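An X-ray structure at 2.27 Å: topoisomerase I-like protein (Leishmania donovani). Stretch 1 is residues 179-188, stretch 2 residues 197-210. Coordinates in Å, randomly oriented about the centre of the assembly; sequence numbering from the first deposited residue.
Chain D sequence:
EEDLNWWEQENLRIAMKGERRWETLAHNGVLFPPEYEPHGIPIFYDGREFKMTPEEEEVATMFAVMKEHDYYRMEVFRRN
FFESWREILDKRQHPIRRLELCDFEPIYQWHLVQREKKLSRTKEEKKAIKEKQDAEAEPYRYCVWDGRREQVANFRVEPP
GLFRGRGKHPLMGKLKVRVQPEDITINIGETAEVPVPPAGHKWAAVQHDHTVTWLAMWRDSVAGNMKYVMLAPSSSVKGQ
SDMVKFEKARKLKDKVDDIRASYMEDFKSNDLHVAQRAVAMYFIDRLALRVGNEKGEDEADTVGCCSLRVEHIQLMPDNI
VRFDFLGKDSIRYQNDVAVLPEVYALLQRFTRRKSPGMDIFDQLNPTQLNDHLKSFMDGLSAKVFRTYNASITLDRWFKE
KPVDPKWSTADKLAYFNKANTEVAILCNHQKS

Stretch 1 (179-188) VQPEDITINI
Stretch 2 (197-210) PPAGHKWAAVQHDH

Stretch 1 runs as a loop, a 3-10 segment at 181-183, then a strand that runs through Asn187. Stretch 2 opens with a type II turn from Pro198 to His201 and reaches its own strand, which includes Val206 and Gln207. The two strands are parallel, their axes 16° apart and 4.8 Å at closest approach. Ile186 pairs with Val206 and Asn187 with Gln207, at CA-CA distances of 4.8 and 5.0 Å.

Gln180 N bonds to Asp183 OD2 at 2.7 Å, within the same stretch. Pro181 (C-gamma exo) points toward stretch 2; its CG lies 3.5 Å from His201 CB and 3.8 Å from Pro198 CD. Trp203 CA approaches Pro181 O at 3.3 Å, a CA-H...O contact. Glu182 (chi1 m, chi2 p) curls its carboxylate back. Its OE1 accepts from His201 ND1 (3.1 Å) at the ring edge, and its OE2 from Lys202 N (2.8 Å).

Ile184 O accepts from Ala204 N at 2.8 Å, while Ile184 CB is 4.0 Å from Trp203 CE3. Thr185 is m; its CG2 sits 4.1 Å from Ala205 CB.

Ile186 (phi/psi -95/129) uses both backbone polar atoms: N donates to Ala205 O (3.0 Å), and O accepts from Gln207 N (2.9 Å). Its side chain, m and m, places CG1 over one face of Trp203 (chi1 m, chi2 123°), 3.7 Å from CD2.

Asn187 is t and lies on the same sheet face as Gln207 (p, t). Asn187 OD1 accepts from Gln207 NE2 (3.1 Å) and Asp209 N (2.9 Å). Asn187 ND2 donates to Asp209 O (3.2 Å), so the amide holds the Asp209 backbone at two points.

Ile188 N donates to Gln207 O at 3.0 Å, continuing the ladder. Ile188 O accepts from His208 ND1 (2.9 Å; chi1 m). Ile188 (t, t) brings CG2 4.0 Å from Val206 CG1.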

# COMPACT_ATOMS: atom_id res chain seq x y z
N VAL D 179 -9.46 11.89 -14.64
CA VAL D 179 -10.72 11.21 -14.33
C VAL D 179 -11.92 12.17 -14.53
O VAL D 179 -11.99 13.24 -13.93
CB VAL D 179 -10.70 10.66 -12.89
CG1 VAL D 179 -11.95 9.80 -12.61
CG2 VAL D 179 -9.42 9.86 -12.64
N GLN D 180 -12.86 11.76 -15.39
CA GLN D 180 -14.12 12.49 -15.59
C GLN D 180 -15.26 11.91 -14.71
O GLN D 180 -15.18 10.76 -14.27
CB GLN D 180 -14.53 12.47 -17.07
CG GLN D 180 -13.57 13.24 -18.05
CD GLN D 180 -13.38 14.75 -17.74
OE1 GLN D 180 -12.36 15.34 -18.11
NE2 GLN D 180 -14.34 15.36 -17.06
N PRO D 181 -16.32 12.71 -14.45
CA PRO D 181 -17.50 12.14 -13.80
C PRO D 181 -18.01 10.84 -14.45
O PRO D 181 -18.45 9.94 -13.75
CB PRO D 181 -18.53 13.26 -13.91
CG PRO D 181 -17.72 14.51 -14.00
CD PRO D 181 -16.47 14.16 -14.71
N GLU D 182 -17.90 10.74 -15.78
CA GLU D 182 -18.33 9.57 -16.54
C GLU D 182 -17.52 8.31 -16.24
O GLU D 182 -17.91 7.21 -16.63
CB GLU D 182 -18.30 9.86 -18.05
CG GLU D 182 -19.46 10.76 -18.56
CD GLU D 182 -19.36 12.25 -18.17
OE1 GLU D 182 -18.28 12.77 -17.83
OE2 GLU D 182 -20.39 12.94 -18.22
N ASP D 183 -16.38 8.48 -15.58
CA ASP D 183 -15.50 7.37 -15.21
C ASP D 183 -15.86 6.80 -13.83
O ASP D 183 -15.50 5.66 -13.51
CB ASP D 183 -14.03 7.85 -15.21
CG ASP D 183 -13.57 8.33 -16.59
OD1 ASP D 183 -13.91 7.67 -17.59
OD2 ASP D 183 -12.87 9.36 -16.68
N ILE D 184 -16.57 7.60 -13.03
CA ILE D 184 -16.80 7.34 -11.60
C ILE D 184 -18.17 6.72 -11.30
O ILE D 184 -19.21 7.24 -11.72
CB ILE D 184 -16.57 8.62 -10.75
CG1 ILE D 184 -15.12 9.07 -10.90
CG2 ILE D 184 -16.91 8.39 -9.26
CD1 ILE D 184 -14.87 10.52 -10.55
N THR D 185 -18.13 5.59 -10.61
CA THR D 185 -19.32 4.90 -10.11
C THR D 185 -19.50 5.33 -8.65
O THR D 185 -18.57 5.26 -7.85
CB THR D 185 -19.19 3.35 -10.23
OG1 THR D 185 -19.01 3.00 -11.61
CG2 THR D 185 -20.43 2.63 -9.71
N ILE D 186 -20.70 5.80 -8.35
CA ILE D 186 -21.07 6.21 -6.99
C ILE D 186 -21.77 5.05 -6.29
O ILE D 186 -22.68 4.43 -6.84
CB ILE D 186 -21.95 7.49 -7.03
CG1 ILE D 186 -21.13 8.70 -7.53
CG2 ILE D 186 -22.59 7.76 -5.68
CD1 ILE D 186 -20.22 9.39 -6.51
N ASN D 187 -21.30 4.73 -5.08
CA ASN D 187 -21.98 3.76 -4.23
C ASN D 187 -22.55 4.49 -3.02
O ASN D 187 -21.80 5.11 -2.25
CB ASN D 187 -21.04 2.65 -3.75
CG ASN D 187 -21.80 1.49 -3.12
OD1 ASN D 187 -22.65 0.90 -3.74
ND2 ASN D 187 -21.46 1.17 -1.88
N ILE D 188 -23.87 4.42 -2.88
CA ILE D 188 -24.62 5.18 -1.88
C ILE D 188 -25.92 4.45 -1.47
O ILE D 188 -26.33 3.49 -2.13
CB ILE D 188 -24.89 6.61 -2.43
CG1 ILE D 188 -25.09 7.62 -1.29
CG2 ILE D 188 -25.96 6.59 -3.54
CD1 ILE D 188 -25.03 9.04 -1.72
N PRO D 197 -23.44 15.50 -10.14
CA PRO D 197 -22.25 15.64 -10.99
C PRO D 197 -22.04 17.10 -11.44
O PRO D 197 -23.01 17.88 -11.51
CB PRO D 197 -22.55 14.73 -12.19
CG PRO D 197 -24.02 14.57 -12.22
CD PRO D 197 -24.47 14.66 -10.79
N PRO D 198 -20.77 17.48 -11.74
CA PRO D 198 -20.49 18.79 -12.34
C PRO D 198 -21.41 19.08 -13.52
O PRO D 198 -21.80 18.17 -14.25
CB PRO D 198 -19.04 18.65 -12.83
CG PRO D 198 -18.43 17.75 -11.83
CD PRO D 198 -19.52 16.72 -11.50
N ALA D 199 -21.76 20.36 -13.67
CA ALA D 199 -22.68 20.82 -14.68
C ALA D 199 -22.27 20.30 -16.06
O ALA D 199 -21.11 20.47 -16.49
CB ALA D 199 -22.76 22.35 -14.66
N GLY D 200 -23.19 19.60 -16.72
CA GLY D 200 -22.94 19.09 -18.07
C GLY D 200 -22.37 17.69 -18.12
O GLY D 200 -22.22 17.11 -19.20
N HIS D 201 -22.06 17.13 -16.95
CA HIS D 201 -21.51 15.77 -16.89
C HIS D 201 -22.47 14.85 -16.13
O HIS D 201 -23.40 15.34 -15.49
CB HIS D 201 -20.12 15.77 -16.26
CG HIS D 201 -19.08 16.48 -17.08
ND1 HIS D 201 -18.34 15.83 -18.05
CD2 HIS D 201 -18.68 17.77 -17.10
CE1 HIS D 201 -17.52 16.70 -18.62
NE2 HIS D 201 -17.72 17.89 -18.07
N LYS D 202 -22.26 13.54 -16.24
CA LYS D 202 -22.98 12.55 -15.44
C LYS D 202 -22.00 11.54 -14.82
O LYS D 202 -20.86 11.44 -15.25
CB LYS D 202 -24.04 11.82 -16.28
CG LYS D 202 -23.63 11.67 -17.72
CD LYS D 202 -24.04 10.36 -18.37
CE LYS D 202 -23.10 10.10 -19.55
NZ LYS D 202 -23.55 9.01 -20.46
N TRP D 203 -22.45 10.79 -13.82
CA TRP D 203 -21.70 9.67 -13.25
C TRP D 203 -21.74 8.48 -14.21
O TRP D 203 -22.59 8.42 -15.10
CB TRP D 203 -22.30 9.26 -11.90
CG TRP D 203 -22.30 10.35 -10.84
CD1 TRP D 203 -23.38 10.84 -10.17
CD2 TRP D 203 -21.16 11.06 -10.32
NE1 TRP D 203 -22.99 11.80 -9.27
CE2 TRP D 203 -21.63 11.96 -9.35
CE3 TRP D 203 -19.78 11.01 -10.59
CZ2 TRP D 203 -20.78 12.82 -8.64
CZ3 TRP D 203 -18.94 11.86 -9.90
CH2 TRP D 203 -19.45 12.75 -8.92
N ALA D 204 -20.80 7.53 -14.05
CA ALA D 204 -20.83 6.28 -14.83
C ALA D 204 -22.10 5.50 -14.49
O ALA D 204 -22.77 4.96 -15.36
CB ALA D 204 -19.61 5.41 -14.52
N ALA D 205 -22.42 5.49 -13.20
CA ALA D 205 -23.45 4.66 -12.62
C ALA D 205 -23.62 5.08 -11.17
O ALA D 205 -22.70 5.62 -10.56
CB ALA D 205 -23.08 3.16 -12.73
N VAL D 206 -24.83 4.86 -10.63
CA VAL D 206 -25.12 5.05 -9.21
C VAL D 206 -25.69 3.72 -8.76
O VAL D 206 -26.61 3.19 -9.37
CB VAL D 206 -26.11 6.24 -8.96
CG1 VAL D 206 -26.41 6.41 -7.48
CG2 VAL D 206 -25.55 7.55 -9.52
N GLN D 207 -25.07 3.13 -7.75
CA GLN D 207 -25.49 1.84 -7.23
C GLN D 207 -25.66 1.95 -5.71
O GLN D 207 -25.32 2.98 -5.09
CB GLN D 207 -24.48 0.75 -7.61
CG GLN D 207 -23.06 1.00 -7.06
CD GLN D 207 -22.14 -0.16 -7.27
OE1 GLN D 207 -21.87 -0.54 -8.41
NE2 GLN D 207 -21.63 -0.74 -6.18
N HIS D 208 -26.20 0.88 -5.14
CA HIS D 208 -26.60 0.85 -3.74
C HIS D 208 -26.23 -0.49 -3.18
O HIS D 208 -27.10 -1.25 -2.72
CB HIS D 208 -28.14 1.07 -3.63
CG HIS D 208 -28.64 2.21 -4.45
ND1 HIS D 208 -28.32 3.52 -4.17
CD2 HIS D 208 -29.38 2.24 -5.59
CE1 HIS D 208 -28.86 4.31 -5.09
NE2 HIS D 208 -29.52 3.56 -5.95
N ASP D 209 -24.92 -0.78 -3.20
CA ASP D 209 -24.40 -2.10 -2.78
C ASP D 209 -24.03 -2.07 -1.29
O ASP D 209 -23.03 -1.45 -0.90
CB ASP D 209 -23.22 -2.52 -3.69
CG ASP D 209 -22.76 -3.98 -3.47
OD1 ASP D 209 -23.31 -4.69 -2.60
OD2 ASP D 209 -21.82 -4.42 -4.17
N HIS D 210 -24.85 -2.73 -0.48
CA HIS D 210 -24.68 -2.79 0.99
C HIS D 210 -23.59 -3.78 1.41
O HIS D 210 -23.25 -3.87 2.59
CB HIS D 210 -26.00 -3.19 1.68
CG HIS D 210 -27.11 -2.17 1.60
ND1 HIS D 210 -27.50 -1.40 2.67
CD2 HIS D 210 -27.95 -1.85 0.58
CE1 HIS D 210 -28.50 -0.62 2.31
NE2 HIS D 210 -28.80 -0.88 1.05